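Local coordinates for beta-N-acetylhexosaminidase (Bacteroides fragilis, PDB 4PYS), which probably hydrolyses terminal N-acetylhexosamine residues from glycans as a zinc-containing member of glycoside hydrolase family 20, at residues Phe259-Asp264 with Gly296-Cys301; Phe269-Leu274 with Ala325-Tyr330. All coordinates share one frame; numbering follows the deposited sequence.

In the fold
Both contacts belong to the family 20 catalytic domain, whose fold is a TIM barrel, and both are buried. Interaction 1 lies farther out, its centre about 31 Å from the centre of the chain against about 22 Å for interaction 2, and it joins two loops through a shared zinc ion and an indole hydrogen bond. Interaction 2 packs helix 264-280 on helix 316-333 by hydrocarbon and ring contacts, with water bridges at its polar fringe. The first of these helices starts where the 259-264 loop ends, and the centres of the contacts are about 16 Å apart. They meet directly where F259 CE2 lies 4.1 Å from L270 CD2.

Interaction 1: Phe259-Asp264 with Gly296-Cys301; sequences FCAGKD and GNWDKC
C260 and W298, whose CA atoms lie 7.2 Å apart, mark the nearest backbone approach of two segments without regular helix or strand, though 296-299 have helical backbone angles; together they supply two of the four ligands of a cysteine zinc site. A type I turn from C260 to K263 leads into helix 264-280, with K263 at the N-cap, and C301 holds the same position before helix 302-310. Both cysteines set SG anti to the backbone N (chi1 179° in C260, with C301 alike), and C260 SG comes 3.7 Å from C301 SG, a separation consistent with two thiolates sharing one metal; C242 and C304 complete the set. Between the loops the W298 indole is held by one hydrogen bond at its edge. Its NE1 donates to F259 O at 3.2 Å, and the acceptor lies almost in the ring plane, only 3° out of it, while the donor is tilted 26° from the carbonyl plane. This bond ties the 296-301 loop to the peptide immediately before a zinc ligand and probably helps to fix the indole's rotation. L319 of helix 316-333 also packs on both W298 and A261. On the neighbouring six-membered ring, the A261 methyl approaches obliquely, CB standing 3.7 Å from W298 CZ2.

Interaction 2: Phe269-Leu274 with Ala325-Tyr330; sequences FLKNVL and ARMADY
K271 lays its aliphatic chain across Y330 where helix 264-280 packs against helix 316-333. The axes of the two short helical segments approach to 10.7 Å and cross at -33°, leaving a gap that side chains fill from both helices. K271 CG sits over the centre of the phenol ring, 3.9 Å from the centroid and 10° off the normal, a CH-pi contact; the extended chain then carries CD to 3.8 Å from Y330 CD1. On the 325-330 side the principal bump is M327, a selenomethionine. Bent at chi2 and again at chi3 (-39°), which places CE, it directs that methyl into the hollow bounded by L270 CB, the K271 backbone N and the L274 branch. The fit is tight: L274 CD1 is 3.3 Å from M327 CE, closer than usual van der Waals contact. L274 CB meets the same tyrosine at its edge, 4.4 Å from Y330 CD2. One water donates to both Y330 OH and N272 OD1; a second donates to R326 O and accepts a weak bond from K271 NZ. Y330 OH also hydrogen-bonds D275, one residue past the 269-274 segment, while A328 turns away from the interface to rest helix 316-333 on A338 and F340 of barrel strand 337-341.

Interaction 1: Phe259-Asp264 with Gly296-Cys301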
ATOM      1  N   PHE A 259      16.963 -11.119  15.328  1.00 51.83           N
ATOM      2  CA  PHE A 259      16.703 -10.765  16.720  1.00 52.52           C
ATOM      3  C   PHE A 259      16.576 -12.038  17.552  1.00 56.56           C
ATOM      4  O   PHE A 259      15.922 -12.993  17.138  1.00 54.48           O
ATOM      5  CB  PHE A 259      15.421  -9.936  16.848  1.00 46.84           C
ATOM      6  CG  PHE A 259      15.482  -8.600  16.160  1.00 48.45           C
ATOM      7  CD1 PHE A 259      16.447  -7.662  16.516  1.00 48.72           C
ATOM      8  CD2 PHE A 259      14.554  -8.270  15.178  1.00 45.37           C
ATOM      9  CE1 PHE A 259      16.499  -6.425  15.888  1.00 45.61           C
ATOM     10  CE2 PHE A 259      14.592  -7.038  14.545  1.00 44.08           C
ATOM     11  CZ  PHE A 259      15.568  -6.110  14.899  1.00 43.52           C
ATOM     12  N   CYS A 260      17.210 -12.052  18.718  1.00 60.80           N
ATOM     13  CA  CYS A 260      17.148 -13.215  19.593  1.00 65.98           C
ATOM     14  C   CYS A 260      15.833 -13.247  20.376  1.00 69.50           C
ATOM     15  O   CYS A 260      15.615 -12.426  21.265  1.00 71.68           O
ATOM     16  CB  CYS A 260      18.335 -13.196  20.555  1.00 62.15           C
ATOM     17  SG  CYS A 260      18.373 -14.570  21.713  1.00 66.82           S
ATOM     18  N   ALA A 261      14.958 -14.198  20.057  1.00 68.85           N
ATOM     19  CA  ALA A 261      13.692 -14.331  20.776  1.00 70.18           C
ATOM     20  C   ALA A 261      13.909 -14.808  22.214  1.00 70.98           C
ATOM     21  O   ALA A 261      13.023 -14.688  23.059  1.00 69.72           O
ATOM     22  CB  ALA A 261      12.759 -15.279  20.040  1.00 72.57           C
ATOM     23  N   GLY A 262      15.094 -15.346  22.484  1.00 70.81           N
ATOM     24  CA  GLY A 262      15.405 -15.886  23.794  1.00 77.98           C
ATOM     25  C   GLY A 262      15.670 -14.845  24.866  1.00 79.37           C
ATOM     26  O   GLY A 262      15.543 -15.126  26.062  1.00 82.70           O
ATOM     27  N   LYS A 263      16.041 -13.641  24.446  1.00 69.47           N
ATOM     28  CA  LYS A 263      16.365 -12.583  25.398  1.00 70.52           C
ATOM     29  C   LYS A 263      15.160 -11.695  25.669  1.00 64.67           C
ATOM     30  O   LYS A 263      14.599 -11.111  24.745  1.00 56.60           O
ATOM     31  CB  LYS A 263      17.525 -11.733  24.880  1.00 70.94           C
ATOM     32  CG  LYS A 263      18.852 -12.459  24.838  1.00 76.62           C
ATOM     33  CD  LYS A 263      19.857 -11.697  23.992  1.00 76.62           C
ATOM     34  CE  LYS A 263      21.252 -12.238  24.205  1.00 83.97           C
ATOM     35  NZ  LYS A 263      21.291 -13.712  24.004  1.00 91.71           N
ATOM     36  N   ASP A 264      14.768 -11.595  26.938  1.00 62.74           N
ATOM     37  CA  ASP A 264      13.675 -10.711  27.333  1.00 61.47           C
ATOM     38  C   ASP A 264      14.012  -9.266  26.973  1.00 57.64           C
ATOM     39  O   ASP A 264      13.129  -8.479  26.634  1.00 53.73           O
ATOM     40  CB  ASP A 264      13.384 -10.836  28.835  1.00 65.21           C
ATOM     41  CG  ASP A 264      12.654 -12.124  29.191  1.00 69.01           C
ATOM     42  OD1 ASP A 264      12.114 -12.778  28.275  1.00 72.84           O
ATOM     43  OD2 ASP A 264      12.610 -12.476  30.391  1.00 74.70           O
ATOM     44  N   GLY A 296      19.312 -20.304  11.646  1.00100.88           N
ATOM     45  CA  GLY A 296      20.705 -20.652  11.872  1.00106.93           C
ATOM     46  C   GLY A 296      21.219 -20.287  13.253  1.00109.29           C
ATOM     47  O   GLY A 296      21.825 -21.117  13.935  1.00109.20           O
ATOM     48  N   ASN A 297      20.970 -19.046  13.666  1.00112.58           N
ATOM     49  CA  ASN A 297      21.404 -18.559  14.975  1.00116.12           C
ATOM     50  C   ASN A 297      20.547 -19.083  16.133  1.00118.43           C
ATOM     51  O   ASN A 297      21.056 -19.314  17.232  1.00120.35           O
ATOM     52  CB  ASN A 297      21.438 -17.026  14.994  1.00110.74           C
ATOM     53  N   TRP A 298      19.252 -19.267  15.876  1.00116.70           N
ATOM     54  CA  TRP A 298      18.312 -19.777  16.880  1.00114.62           C
ATOM     55  C   TRP A 298      18.615 -21.208  17.309  1.00114.50           C
ATOM     56  O   TRP A 298      18.664 -21.510  18.504  1.00115.37           O
ATOM     57  CB  TRP A 298      16.871 -19.701  16.366  1.00113.73           C
ATOM     58  CG  TRP A 298      16.262 -18.346  16.497  1.00110.71           C
ATOM     59  CD1 TRP A 298      16.916 -17.180  16.766  1.00108.95           C
ATOM     60  CD2 TRP A 298      14.871 -18.010  16.380  1.00109.22           C
ATOM     61  NE1 TRP A 298      16.020 -16.138  16.821  1.00105.21           N
ATOM     62  CE2 TRP A 298      14.759 -16.622  16.584  1.00105.05           C
ATOM     63  CE3 TRP A 298      13.712 -18.750  16.125  1.00109.01           C
ATOM     64  CZ2 TRP A 298      13.532 -15.955  16.532  1.00 99.91           C
ATOM     65  CZ3 TRP A 298      12.497 -18.087  16.070  1.00103.75           C
ATOM     66  CH2 TRP A 298      12.416 -16.705  16.275  1.00 98.83           C
ATOM     67  N   ASP A 299      18.825 -22.077  16.326  1.00111.65           N
ATOM     68  CA  ASP A 299      19.053 -23.501  16.561  1.00111.56           C
ATOM     69  C   ASP A 299      20.243 -23.800  17.481  1.00114.96           C
ATOM     70  O   ASP A 299      20.401 -24.931  17.948  1.00120.99           O
ATOM     71  CB  ASP A 299      19.231 -24.228  15.225  1.00111.13           C
ATOM     72  N   LYS A 300      21.071 -22.791  17.743  1.00112.94           N
ATOM     73  CA  LYS A 300      22.264 -22.982  18.566  1.00118.70           C
ATOM     74  C   LYS A 300      22.361 -22.010  19.748  1.00117.17           C
ATOM     75  O   LYS A 300      23.247 -22.144  20.593  1.00120.65           O
ATOM     76  CB  LYS A 300      23.525 -22.888  17.706  1.00120.55           C
ATOM     77  N   CYS A 301      21.455 -21.038  19.803  1.00111.75           N
ATOM     78  CA  CYS A 301      21.461 -20.048  20.880  1.00110.31           C
ATOM     79  C   CYS A 301      20.959 -20.618  22.206  1.00115.59           C
ATOM     80  O   CYS A 301      19.838 -21.122  22.279  1.00117.44           O
ATOM     81  CB  CYS A 301      20.606 -18.842  20.493  1.00102.46           C
ATOM     82  SG  CYS A 301      20.390 -17.638  21.822  1.00113.04           S
TER

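Interaction 2: Phe269-Leu274 with Ala325-Tyr330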
ATOM      1  N   PHE A 269      13.030  -4.519  23.993  1.00 44.54           N
ATOM      2  CA  PHE A 269      13.522  -3.592  22.980  1.00 42.80           C
ATOM      3  C   PHE A 269      12.492  -3.413  21.872  1.00 45.10           C
ATOM      4  O   PHE A 269      12.154  -2.290  21.488  1.00 38.42           O
ATOM      5  CB  PHE A 269      14.831  -4.119  22.378  1.00 43.91           C
ATOM      6  CG  PHE A 269      15.466  -3.192  21.359  1.00 42.79           C
ATOM      7  CD1 PHE A 269      15.025  -3.166  20.043  1.00 40.53           C
ATOM      8  CD2 PHE A 269      16.536  -2.378  21.717  1.00 44.83           C
ATOM      9  CE1 PHE A 269      15.615  -2.324  19.108  1.00 39.91           C
ATOM     10  CE2 PHE A 269      17.138  -1.539  20.785  1.00 43.91           C
ATOM     11  CZ  PHE A 269      16.676  -1.508  19.484  1.00 42.37           C
ATOM     12  N   LEU A 270      12.001  -4.528  21.348  1.00 39.46           N
ATOM     13  CA  LEU A 270      11.096  -4.473  20.208  1.00 37.02           C
ATOM     14  C   LEU A 270       9.744  -3.871  20.604  1.00 37.04           C
ATOM     15  O   LEU A 270       9.121  -3.152  19.819  1.00 34.04           O
ATOM     16  CB  LEU A 270      10.959  -5.858  19.575  1.00 42.04           C
ATOM     17  CG  LEU A 270      12.252  -6.332  18.902  1.00 41.45           C
ATOM     18  CD1 LEU A 270      12.161  -7.772  18.459  1.00 45.35           C
ATOM     19  CD2 LEU A 270      12.595  -5.445  17.717  1.00 42.29           C
ATOM     20  N   LYS A 271       9.309  -4.139  21.830  1.00 37.69           N
ATOM     21  CA  LYS A 271       8.104  -3.502  22.353  1.00 38.58           C
ATOM     22  C   LYS A 271       8.282  -1.983  22.447  1.00 37.37           C
ATOM     23  O   LYS A 271       7.388  -1.224  22.065  1.00 36.67           O
ATOM     24  CB  LYS A 271       7.723  -4.089  23.714  1.00 40.41           C
ATOM     25  CG  LYS A 271       7.107  -5.484  23.617  1.00 40.81           C
ATOM     26  CD  LYS A 271       6.796  -6.051  24.997  1.00 50.57           C
ATOM     27  CE  LYS A 271       6.097  -7.408  24.904  1.00 56.05           C
ATOM     28  NZ  LYS A 271       6.014  -8.105  26.232  1.00 58.12           N
ATOM     29  N   ASN A 272       9.437  -1.545  22.946  1.00 40.69           N
ATOM     30  CA  ASN A 272       9.745  -0.116  22.997  1.00 38.46           C
ATOM     31  C   ASN A 272       9.705   0.516  21.606  1.00 37.32           C
ATOM     32  O   ASN A 272       9.218   1.639  21.436  1.00 36.23           O
ATOM     33  CB  ASN A 272      11.101   0.123  23.669  1.00 40.55           C
ATOM     34  CG  ASN A 272      11.085  -0.214  25.157  1.00 44.69           C
ATOM     35  OD1 ASN A 272      10.026  -0.247  25.784  1.00 45.36           O
ATOM     36  ND2 ASN A 272      12.261  -0.470  25.725  1.00 45.31           N
ATOM     37  N   VAL A 273      10.211  -0.209  20.612  1.00 34.98           N
ATOM     38  CA  VAL A 273      10.159   0.268  19.230  1.00 33.04           C
ATOM     39  C   VAL A 273       8.706   0.402  18.769  1.00 33.61           C
ATOM     40  O   VAL A 273       8.322   1.409  18.181  1.00 33.44           O
ATOM     41  CB  VAL A 273      10.924  -0.660  18.262  1.00 32.60           C
ATOM     42  CG1 VAL A 273      10.638  -0.278  16.809  1.00 30.75           C
ATOM     43  CG2 VAL A 273      12.413  -0.603  18.535  1.00 34.48           C
ATOM     44  N   LEU A 274       7.894  -0.608  19.051  1.00 34.14           N
ATOM     45  CA  LEU A 274       6.496  -0.566  18.633  1.00 32.91           C
ATOM     46  C   LEU A 274       5.713   0.530  19.361  1.00 31.85           C
ATOM     47  O   LEU A 274       4.743   1.071  18.817  1.00 34.81           O
ATOM     48  CB  LEU A 274       5.828  -1.930  18.827  1.00 32.30           C
ATOM     49  CG  LEU A 274       6.287  -3.032  17.873  1.00 36.55           C
ATOM     50  CD1 LEU A 274       5.452  -4.252  18.074  1.00 39.15           C
ATOM     51  CD2 LEU A 274       6.165  -2.584  16.433  1.00 32.28           C
ATOM     52  N   ALA A 325       3.488 -14.157  18.412  1.00 40.74           N
ATOM     53  CA  ALA A 325       2.330 -14.069  19.291  1.00 44.10           C
ATOM     54  C   ALA A 325       2.509 -12.991  20.364  1.00 42.57           C
ATOM     55  O   ALA A 325       1.582 -12.230  20.643  1.00 43.25           O
ATOM     56  CB  ALA A 325       2.058 -15.419  19.937  1.00 48.12           C
ATOM     57  N   ARG A 326       3.695 -12.930  20.964  1.00 43.69           N
ATOM     58  CA  ARG A 326       3.970 -11.933  21.998  1.00 46.83           C
ATOM     59  C   ARG A 326       3.868 -10.509  21.449  1.00 42.15           C
ATOM     60  O   ARG A 326       3.333  -9.616  22.110  1.00 42.44           O
ATOM     61  CB  ARG A 326       5.352 -12.147  22.622  1.00 47.17           C
ATOM     62  CG  ARG A 326       5.546 -13.475  23.347  1.00 52.09           C
ATOM     63  CD  ARG A 326       4.466 -13.739  24.392  1.00 59.20           C
ATOM     64  NE  ARG A 326       3.627 -14.864  23.988  1.00 70.78           N
ATOM     65  CZ  ARG A 326       2.299 -14.867  24.037  1.00 76.64           C
ATOM     66  NH1 ARG A 326       1.646 -13.807  24.495  1.00 80.70           N
ATOM     67  NH2 ARG A 326       1.619 -15.933  23.637  1.00 75.98           N
HETATM   68  N   MSE A 327       4.377 -10.297  20.235  1.00 39.98           N
HETATM   69  CA  MSE A 327       4.353  -8.966  19.643  1.00 40.25           C
HETATM   70  C   MSE A 327       2.945  -8.588  19.207  1.00 36.63           C
HETATM   71  O   MSE A 327       2.533  -7.442  19.345  1.00 36.85           O
HETATM   72  CB  MSE A 327       5.296  -8.880  18.440  1.00 38.07           C
HETATM   73  CG  MSE A 327       6.729  -9.278  18.741  1.00 37.40           C
HETATM   74 SE   MSE A 327       7.598  -8.292  20.171  0.53 51.89          SE
HETATM   75  CE  MSE A 327       6.977  -6.522  19.910  1.00 45.95           C
ATOM     76  N   ALA A 328       2.215  -9.548  18.655  1.00 36.43           N
ATOM     77  CA  ALA A 328       0.838  -9.304  18.264  1.00 35.53           C
ATOM     78  C   ALA A 328      -0.012  -9.022  19.504  1.00 37.32           C
ATOM     79  O   ALA A 328      -0.889  -8.158  19.480  1.00 42.59           O
ATOM     80  CB  ALA A 328       0.290 -10.485  17.491  1.00 36.00           C
ATOM     81  N   ASP A 329       0.249  -9.743  20.590  1.00 39.75           N
ATOM     82  CA  ASP A 329      -0.493  -9.493  21.823  1.00 41.77           C
ATOM     83  C   ASP A 329      -0.216  -8.089  22.338  1.00 47.00           C
ATOM     84  O   ASP A 329      -1.112  -7.423  22.860  1.00 42.09           O
ATOM     85  CB  ASP A 329      -0.170 -10.530  22.897  1.00 60.89           C
ATOM     86  CG  ASP A 329      -1.272 -11.558  23.054  1.00 73.09           C
ATOM     87  OD1 ASP A 329      -2.371 -11.187  23.525  1.00 79.74           O
ATOM     88  OD2 ASP A 329      -1.039 -12.735  22.708  1.00 76.62           O
ATOM     89  N   TYR A 330       1.024  -7.639  22.182  1.00 44.12           N
ATOM     90  CA  TYR A 330       1.386  -6.288  22.575  1.00 45.88           C
ATOM     91  C   TYR A 330       0.601  -5.266  21.755  1.00 38.55           C
ATOM     92  O   TYR A 330       0.063  -4.295  22.299  1.00 39.00           O
ATOM     93  CB  TYR A 330       2.881  -6.049  22.391  1.00 40.22           C
ATOM     94  CG  TYR A 330       3.326  -4.777  23.047  1.00 45.25           C
ATOM     95  CD1 TYR A 330       3.302  -4.661  24.428  1.00 49.91           C
ATOM     96  CD2 TYR A 330       3.741  -3.680  22.296  1.00 46.03           C
ATOM     97  CE1 TYR A 330       3.689  -3.505  25.053  1.00 53.95           C
ATOM     98  CE2 TYR A 330       4.139  -2.505  22.922  1.00 47.10           C
ATOM     99  CZ  TYR A 330       4.105  -2.430  24.303  1.00 50.33           C
ATOM    100  OH  TYR A 330       4.494  -1.283  24.962  1.00 55.12           O
TER
HETATM  101  O   HOH W   1       3.385  -9.603  24.788  1.00 42.27           O
HETATM  102  O   HOH W   2       7.229  -1.439  26.197  1.00 52.19           O